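Local atomic coordinates of endonuclease and methylase LlaGI (PDB entry 5FFJ), a protein that probably recognises a specific DNA sequence and combines helicase-like ATPase and methyltransferase activities as a Type ISP restriction-modification enzyme, here a nuclease-deleted form bound to DNA. Residues 1070-1075 with 1150-1155; 1304-1309 with 1367-1372. All blocks are in the same frame, centred on the assembly; numbering follows the deposited sequence.

Contacts 1 and 2 follow one another along the chain, yet they form one continuous patch of the C-terminal specificity domain, their centres about 14 Å apart. F1371, from segment 1367-1372, joins them. Its ring meets that of Y1153 with the planes at about 50°, Y1153 CE2 lying 3.5 Å from F1371 CE1, and F1371 CD1 also packs 3.2 Å from F1072 O. Contact 1 is the buried sheet-edge part, coming within about 6 Å of the bound DNA at its nearest atom. Contact 2 is a partly buried pairing of loops whose 1304-1309 segment carries a lysine to the DNA backbone. Core structure and DNA-facing loop are thus tied together locally.

Contact 1. Residues 1070-1075 with 1150-1155; sequences SNFSKI and TKKYLY
The short strand 1070-1071 pairs antiparallel with strand 1150-1155 just before the chain turns into helix 1074-1096; strand 1150-1155 receives both the strand and the turn that follows it. T1150 contributes its methyl: CG2, anti to the backbone N, lies 3.8 Å from F1072 CZ. K1151 turns away, and its amine forms a salt bridge with E1288. K1152 sends an extended chain obliquely across the F1072 ring, with CE 3.7 Å from the ring centroid and offset toward the rim, a CH-pi contact over one face. Its NZ continues to a salt bridge with D1366, whose carboxylate also accepts the backbone N-H of F1072, so one acid helps to position both partners.

Y1153 is the centre of the pairing. It forms an antiparallel hydrogen-bonded pair with N1071: N1071 N donates to Y1153 O at 2.9 Å, and Y1153 N donates to N1071 O at 2.7 Å, both in the carbonyl planes. With CG anti to its own carbonyl carbon (chi1 -77°), the tyrosine ring packs against the first helical residue, K1074, whose CB lies over one face, 3.6 Å from the ring centroid and almost exactly over the centre. F1072 O lies in the ring plane at the edge. The turn after the strand is set by N1071, whose OD1 accepts the S1073 N-H at 2.7 Å from above the carbonyl plane, an Asx turn; S1073 then occupies the N-cap of the helix.

L1154 is the non-hydrogen-bonded partner of S1070, on the other face of the sheet from N1071 and Y1153, and the Y1155 side chain touches V1077 and V1081 of helix 1074-1096. Strand 1150-1155 lies between edge strand 1070-1071 and strand 1141-1147, with helix 1066-1069 running into the edge strand.

Contact 2. Residues 1304-1309 with 1367-1372; sequences DYRVKK and DPNEFS. With nucleotides of chain B.
Two irregular loops meet here, closely packed at V1307 and N1369 and looser toward the charged tips of R1306 and E1370. On the tight side, the buried V1307 has CG1 in the crowded position between backbone N and carbonyl carbon, from which it meets P1368 CG at 3.6 Å. N1369 points its side chain toward the 1304-1309 loop, and its terminal amide lies beside the V1307 backbone. I1378 of helix 1377-1398 touches V1307, P1368 and N1369 alike.

The looser side belongs to the exposed R1306, whose chain bends at chi2 and chi3 to bring the guanidinium back over the other loop. N1369 CB lies over one guanidinium face, 3.7 Å from R1306 NH1 and offset toward the rim. R1306 NH2 makes a salt bridge to D1367 OD2 at 3.4 Å; as a hydrogen bond it is weak, although the two planar groups are only 19° apart. The carboxylate of E1370 is nearby without charged-atom contact, and would probably add to the favourable field around the arginine.

Each loop is braced internally. D1304 OD1 accepts R1306 N at 3.3 Å, while E1370 N donates to D1367 O at 3.2 Å. N1324 ND2 donates to the backbone carbonyls of D1304 and R1306. Beyond the contact, K1309 extends its chain to DA16 of chain B, where NZ makes a weak hydrogen bond to OP1 at 3.3 Å. The D1304 bond closes an Asx turn, in a specificity-domain loop that meets the DNA backbone through a phosphate, a contact by itself independent of base identity.

Contact 1. Residues 1070-1075 with 1150-1155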
loop_
_atom_site.group_PDB
_atom_site.type_symbol
_atom_site.label_atom_id
_atom_site.label_comp_id
_atom_site.label_asym_id
_atom_site.label_seq_id
_atom_site.Cartn_x
_atom_site.Cartn_y
_atom_site.Cartn_z
ATOM N N SER A 1070 -21.072 14.668 -7.129
ATOM C CA SER A 1070 -20.857 16.114 -7.023
ATOM C C SER A 1070 -19.859 16.614 -8.067
ATOM O O SER A 1070 -18.928 15.899 -8.441
ATOM C CB SER A 1070 -20.360 16.484 -5.623
ATOM O OG SER A 1070 -18.946 16.569 -5.593
ATOM N N ASN A 1071 -20.050 17.852 -8.516
ATOM C CA ASN A 1071 -19.221 18.431 -9.571
ATOM C C ASN A 1071 -19.517 19.920 -9.763
ATOM O O ASN A 1071 -20.592 20.402 -9.407
ATOM C CB ASN A 1071 -19.444 17.670 -10.886
ATOM C CG ASN A 1071 -18.509 18.116 -12.005
ATOM O OD1 ASN A 1071 -18.167 19.291 -12.124
ATOM N ND2 ASN A 1071 -18.106 17.168 -12.843
ATOM N N PHE A 1072 -18.548 20.639 -10.325
ATOM C CA PHE A 1072 -18.717 22.049 -10.665
ATOM C C PHE A 1072 -19.736 22.258 -11.789
ATOM O O PHE A 1072 -20.505 23.218 -11.766
ATOM C CB PHE A 1072 -17.375 22.658 -11.082
ATOM C CG PHE A 1072 -16.513 23.089 -9.928
ATOM C CD1 PHE A 1072 -16.927 24.100 -9.079
ATOM C CD2 PHE A 1072 -15.273 22.509 -9.713
ATOM C CE1 PHE A 1072 -16.134 24.508 -8.022
ATOM C CE2 PHE A 1072 -14.475 22.916 -8.658
ATOM C CZ PHE A 1072 -14.906 23.917 -7.813
ATOM N N SER A 1073 -19.732 21.361 -12.772
ATOM C CA SER A 1073 -20.652 21.455 -13.904
ATOM C C SER A 1073 -21.929 20.676 -13.624
ATOM O O SER A 1073 -21.887 19.467 -13.398
ATOM C CB SER A 1073 -19.993 20.936 -15.187
ATOM O OG SER A 1073 -20.929 20.870 -16.251
ATOM N N LYS A 1074 -23.058 21.381 -13.632
ATOM C CA LYS A 1074 -24.370 20.758 -13.476
ATOM C C LYS A 1074 -24.591 19.669 -14.522
ATOM O O LYS A 1074 -25.125 18.603 -14.217
ATOM C CB LYS A 1074 -25.478 21.814 -13.577
ATOM C CG LYS A 1074 -26.891 21.247 -13.514
ATOM C CD LYS A 1074 -27.935 22.354 -13.446
ATOM C CE LYS A 1074 -29.350 21.797 -13.327
ATOM N NZ LYS A 1074 -30.369 22.879 -13.208
ATOM N N ILE A 1075 -24.177 19.944 -15.753
ATOM C CA ILE A 1075 -24.321 18.985 -16.840
ATOM C C ILE A 1075 -23.517 17.712 -16.566
ATOM O O ILE A 1075 -24.007 16.607 -16.792
ATOM C CB ILE A 1075 -23.883 19.602 -18.186
ATOM C CG1 ILE A 1075 -24.831 20.747 -18.559
ATOM C CG2 ILE A 1075 -23.860 18.542 -19.289
ATOM C CD1 ILE A 1075 -24.482 21.472 -19.845
ATOM N N THR A 1150 -16.760 27.668 -1.692
ATOM C CA THR A 1150 -16.820 26.818 -2.878
ATOM C C THR A 1150 -18.144 26.066 -2.916
ATOM O O THR A 1150 -18.372 25.158 -2.113
ATOM C CB THR A 1150 -15.670 25.793 -2.913
ATOM O OG1 THR A 1150 -14.426 26.451 -2.645
ATOM C CG2 THR A 1150 -15.611 25.086 -4.272
ATOM N N LYS A 1151 -19.016 26.458 -3.840
ATOM C CA LYS A 1151 -20.287 25.774 -4.028
ATOM C C LYS A 1151 -20.300 25.027 -5.361
ATOM O O LYS A 1151 -20.098 25.611 -6.428
ATOM C CB LYS A 1151 -21.461 26.763 -3.933
ATOM C CG LYS A 1151 -21.585 27.783 -5.055
ATOM C CD LYS A 1151 -22.699 28.773 -4.731
ATOM C CE LYS A 1151 -22.904 29.798 -5.831
ATOM N NZ LYS A 1151 -23.658 30.981 -5.334
ATOM N N LYS A 1152 -20.503 23.716 -5.265
ATOM C CA LYS A 1152 -20.589 22.827 -6.414
ATOM C C LYS A 1152 -22.028 22.385 -6.614
ATOM O O LYS A 1152 -22.892 22.655 -5.780
ATOM C CB LYS A 1152 -19.706 21.595 -6.214
ATOM C CG LYS A 1152 -18.213 21.839 -6.324
ATOM C CD LYS A 1152 -17.444 20.538 -6.120
ATOM C CE LYS A 1152 -16.011 20.636 -6.611
ATOM N NZ LYS A 1152 -15.309 19.332 -6.460
ATOM N N TYR A 1153 -22.275 21.695 -7.720
ATOM C CA TYR A 1153 -23.561 21.056 -7.948
ATOM C C TYR A 1153 -23.556 19.654 -7.358
ATOM O O TYR A 1153 -22.551 18.944 -7.432
ATOM C CB TYR A 1153 -23.881 21.004 -9.440
ATOM C CG TYR A 1153 -24.341 22.326 -10.002
ATOM C CD1 TYR A 1153 -25.676 22.701 -9.932
ATOM C CD2 TYR A 1153 -23.444 23.202 -10.597
ATOM C CE1 TYR A 1153 -26.105 23.911 -10.440
ATOM C CE2 TYR A 1153 -23.865 24.415 -11.110
ATOM C CZ TYR A 1153 -25.197 24.764 -11.028
ATOM O OH TYR A 1153 -25.624 25.968 -11.537
ATOM N N LEU A 1154 -24.684 19.269 -6.772
ATOM C CA LEU A 1154 -24.805 17.998 -6.072
ATOM C C LEU A 1154 -26.063 17.261 -6.508
ATOM O O LEU A 1154 -27.146 17.846 -6.582
ATOM C CB LEU A 1154 -24.827 18.224 -4.555
ATOM C CG LEU A 1154 -25.482 17.153 -3.673
ATOM C CD1 LEU A 1154 -24.675 15.869 -3.687
ATOM C CD2 LEU A 1154 -25.658 17.661 -2.253
ATOM N N TYR A 1155 -25.908 15.976 -6.801
ATOM C CA TYR A 1155 -27.049 15.100 -7.011
ATOM C C TYR A 1155 -27.491 14.552 -5.657
ATOM O O TYR A 1155 -27.024 13.497 -5.220
ATOM C CB TYR A 1155 -26.699 13.971 -7.985
ATOM C CG TYR A 1155 -27.843 13.019 -8.278
ATOM C CD1 TYR A 1155 -28.981 13.449 -8.951
ATOM C CD2 TYR A 1155 -27.778 11.686 -7.892
ATOM C CE1 TYR A 1155 -30.026 12.578 -9.221
ATOM C CE2 TYR A 1155 -28.817 10.810 -8.160
ATOM C CZ TYR A 1155 -29.937 11.261 -8.825
ATOM O OH TYR A 1155 -30.971 10.392 -9.092
#

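Contact 2. Residues 1304-1309 with 1367-1372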
loop_
_atom_site.group_PDB
_atom_site.type_symbol
_atom_site.label_atom_id
_atom_site.label_comp_id
_atom_site.label_asym_id
_atom_site.label_seq_id
_atom_site.Cartn_x
_atom_site.Cartn_y
_atom_site.Cartn_z
ATOM N N ASP A 1304 -7.742 35.586 -21.461
ATOM C CA ASP A 1304 -7.867 34.170 -21.136
ATOM C C ASP A 1304 -8.202 34.037 -19.657
ATOM O O ASP A 1304 -7.336 34.214 -18.801
ATOM C CB ASP A 1304 -6.580 33.409 -21.463
ATOM C CG ASP A 1304 -6.687 31.924 -21.160
ATOM O OD1 ASP A 1304 -7.823 31.414 -21.049
ATOM O OD2 ASP A 1304 -5.632 31.268 -21.037
ATOM N N TYR A 1305 -9.463 33.732 -19.365
ATOM C CA TYR A 1305 -9.945 33.682 -17.988
ATOM C C TYR A 1305 -10.079 32.249 -17.485
ATOM O O TYR A 1305 -10.650 32.009 -16.421
ATOM C CB TYR A 1305 -11.290 34.397 -17.872
ATOM C CG TYR A 1305 -11.292 35.783 -18.467
ATOM C CD1 TYR A 1305 -10.783 36.863 -17.760
ATOM C CD2 TYR A 1305 -11.807 36.012 -19.735
ATOM C CE1 TYR A 1305 -10.784 38.133 -18.300
ATOM C CE2 TYR A 1305 -11.814 37.279 -20.282
ATOM C CZ TYR A 1305 -11.302 38.335 -19.561
ATOM O OH TYR A 1305 -11.306 39.598 -20.105
ATOM N N ARG A 1306 -9.556 31.299 -18.253
ATOM C CA ARG A 1306 -9.589 29.901 -17.845
ATOM C C ARG A 1306 -8.511 29.620 -16.811
ATOM O O ARG A 1306 -7.420 30.193 -16.866
ATOM C CB ARG A 1306 -9.408 28.974 -19.045
ATOM C CG ARG A 1306 -10.659 28.819 -19.899
ATOM C CD ARG A 1306 -10.746 27.451 -20.564
ATOM N NE ARG A 1306 -12.097 26.895 -20.453
ATOM C CZ ARG A 1306 -12.405 25.707 -19.935
ATOM N NH1 ARG A 1306 -13.674 25.328 -19.891
ATOM N NH2 ARG A 1306 -11.468 24.889 -19.464
ATOM N N VAL A 1307 -8.831 28.734 -15.874
ATOM C CA VAL A 1307 -7.915 28.369 -14.808
ATOM C C VAL A 1307 -7.402 26.948 -15.010
ATOM O O VAL A 1307 -8.140 26.066 -15.453
ATOM C CB VAL A 1307 -8.593 28.485 -13.424
ATOM C CG1 VAL A 1307 -9.765 27.510 -13.305
ATOM C CG2 VAL A 1307 -7.585 28.246 -12.318
ATOM N N LYS A 1308 -6.125 26.745 -14.705
ATOM C CA LYS A 1308 -5.553 25.411 -14.605
ATOM C C LYS A 1308 -5.230 25.170 -13.139
ATOM O O LYS A 1308 -5.798 24.287 -12.494
ATOM C CB LYS A 1308 -4.299 25.273 -15.470
ATOM C CG LYS A 1308 -3.697 23.875 -15.472
ATOM C CD LYS A 1308 -2.329 23.848 -16.135
ATOM C CE LYS A 1308 -1.784 22.432 -16.225
ATOM N NZ LYS A 1308 -0.426 22.392 -16.837
ATOM N N LYS A 1309 -4.320 25.984 -12.617
ATOM C CA LYS A 1309 -3.976 25.950 -11.205
ATOM C C LYS A 1309 -3.353 27.273 -10.793
ATOM O O LYS A 1309 -2.305 27.670 -11.302
ATOM C CB LYS A 1309 -3.019 24.799 -10.899
ATOM C CG LYS A 1309 -2.855 24.524 -9.414
ATOM C CD LYS A 1309 -2.162 23.195 -9.179
ATOM C CE LYS A 1309 -2.144 22.828 -7.705
ATOM N NZ LYS A 1309 -1.879 21.375 -7.504
ATOM N N ASP A 1367 -13.856 20.436 -13.654
ATOM C CA ASP A 1367 -13.331 21.696 -14.170
ATOM C C ASP A 1367 -14.154 22.887 -13.670
ATOM O O ASP A 1367 -15.314 23.033 -14.053
ATOM C CB ASP A 1367 -13.326 21.660 -15.699
ATOM C CG ASP A 1367 -12.867 22.962 -16.308
ATOM O OD1 ASP A 1367 -13.705 23.873 -16.451
ATOM O OD2 ASP A 1367 -11.670 23.076 -16.647
ATOM N N PRO A 1368 -13.558 23.750 -12.824
ATOM C CA PRO A 1368 -14.333 24.845 -12.217
ATOM C C PRO A 1368 -14.820 25.915 -13.203
ATOM O O PRO A 1368 -15.726 26.677 -12.861
ATOM C CB PRO A 1368 -13.346 25.453 -11.209
ATOM C CG PRO A 1368 -12.006 25.105 -11.733
ATOM C CD PRO A 1368 -12.154 23.761 -12.373
ATOM N N ASN A 1369 -14.243 25.974 -14.401
ATOM C CA ASN A 1369 -14.651 26.975 -15.390
ATOM C C ASN A 1369 -16.056 26.702 -15.940
ATOM O O ASN A 1369 -16.691 27.595 -16.503
ATOM C CB ASN A 1369 -13.651 27.040 -16.555
ATOM C CG ASN A 1369 -12.253 27.433 -16.116
ATOM O OD1 ASN A 1369 -11.356 26.593 -16.028
ATOM N ND2 ASN A 1369 -12.056 28.720 -15.857
ATOM N N GLU A 1370 -16.534 25.470 -15.769
ATOM C CA GLU A 1370 -17.833 25.054 -16.301
ATOM C C GLU A 1370 -18.973 25.341 -15.325
ATOM O O GLU A 1370 -20.130 25.018 -15.602
ATOM C CB GLU A 1370 -17.819 23.557 -16.636
ATOM C CG GLU A 1370 -16.828 23.174 -17.723
ATOM C CD GLU A 1370 -16.839 21.687 -18.046
ATOM O OE1 GLU A 1370 -17.612 20.937 -17.411
ATOM O OE2 GLU A 1370 -16.069 21.267 -18.939
ATOM N N PHE A 1371 -18.653 25.952 -14.188
ATOM C CA PHE A 1371 -19.651 26.159 -13.142
ATOM C C PHE A 1371 -20.594 27.343 -13.406
ATOM O O PHE A 1371 -21.805 27.229 -13.205
ATOM C CB PHE A 1371 -18.974 26.365 -11.779
ATOM C CG PHE A 1371 -19.921 26.837 -10.707
ATOM C CD1 PHE A 1371 -20.833 25.968 -10.130
ATOM C CD2 PHE A 1371 -19.914 28.156 -10.293
ATOM C CE1 PHE A 1371 -21.710 26.406 -9.155
ATOM C CE2 PHE A 1371 -20.790 28.598 -9.320
ATOM C CZ PHE A 1371 -21.688 27.722 -8.751
ATOM N N SER A 1372 -20.048 28.461 -13.882
ATOM C CA SER A 1372 -20.678 29.773 -13.677
ATOM C C SER A 1372 -21.226 30.517 -14.898
ATOM O O SER A 1372 -21.892 31.541 -14.736
ATOM C CB SER A 1372 -19.679 30.710 -12.999
ATOM O OG SER A 1372 -20.262 31.986 -12.813
ATOM P P DA B 16 1.846 20.909 -8.803
ATOM O OP1 DA B 16 1.008 22.127 -8.819
ATOM O OP2 DA B 16 2.259 20.286 -10.080
ATOM O "O5'" DA B 16 3.173 21.203 -7.959
ATOM C "C5'" DA B 16 3.078 21.665 -6.613
ATOM C "C4'" DA B 16 4.415 22.204 -6.131
ATOM O "O4'" DA B 16 5.288 21.092 -5.786
ATOM C "C3'" DA B 16 5.180 23.040 -7.154
ATOM O "O3'" DA B 16 5.829 24.143 -6.512
ATOM C "C2'" DA B 16 6.161 22.039 -7.758
ATOM C "C1'" DA B 16 6.458 21.115 -6.585
ATOM N N9 DA B 16 6.780 19.740 -6.968
ATOM C C8 DA B 16 6.065 18.928 -7.803
ATOM N N7 DA B 16 6.584 17.733 -7.956
ATOM C C5 DA B 16 7.718 17.759 -7.164
ATOM C C6 DA B 16 8.707 16.795 -6.896
ATOM N N6 DA B 16 8.698 15.568 -7.426
ATOM N N1 DA B 16 9.706 17.140 -6.057
ATOM C C2 DA B 16 9.707 18.370 -5.526
ATOM N N3 DA B 16 8.833 19.362 -5.705
ATOM C C4 DA B 16 7.853 18.987 -6.544
#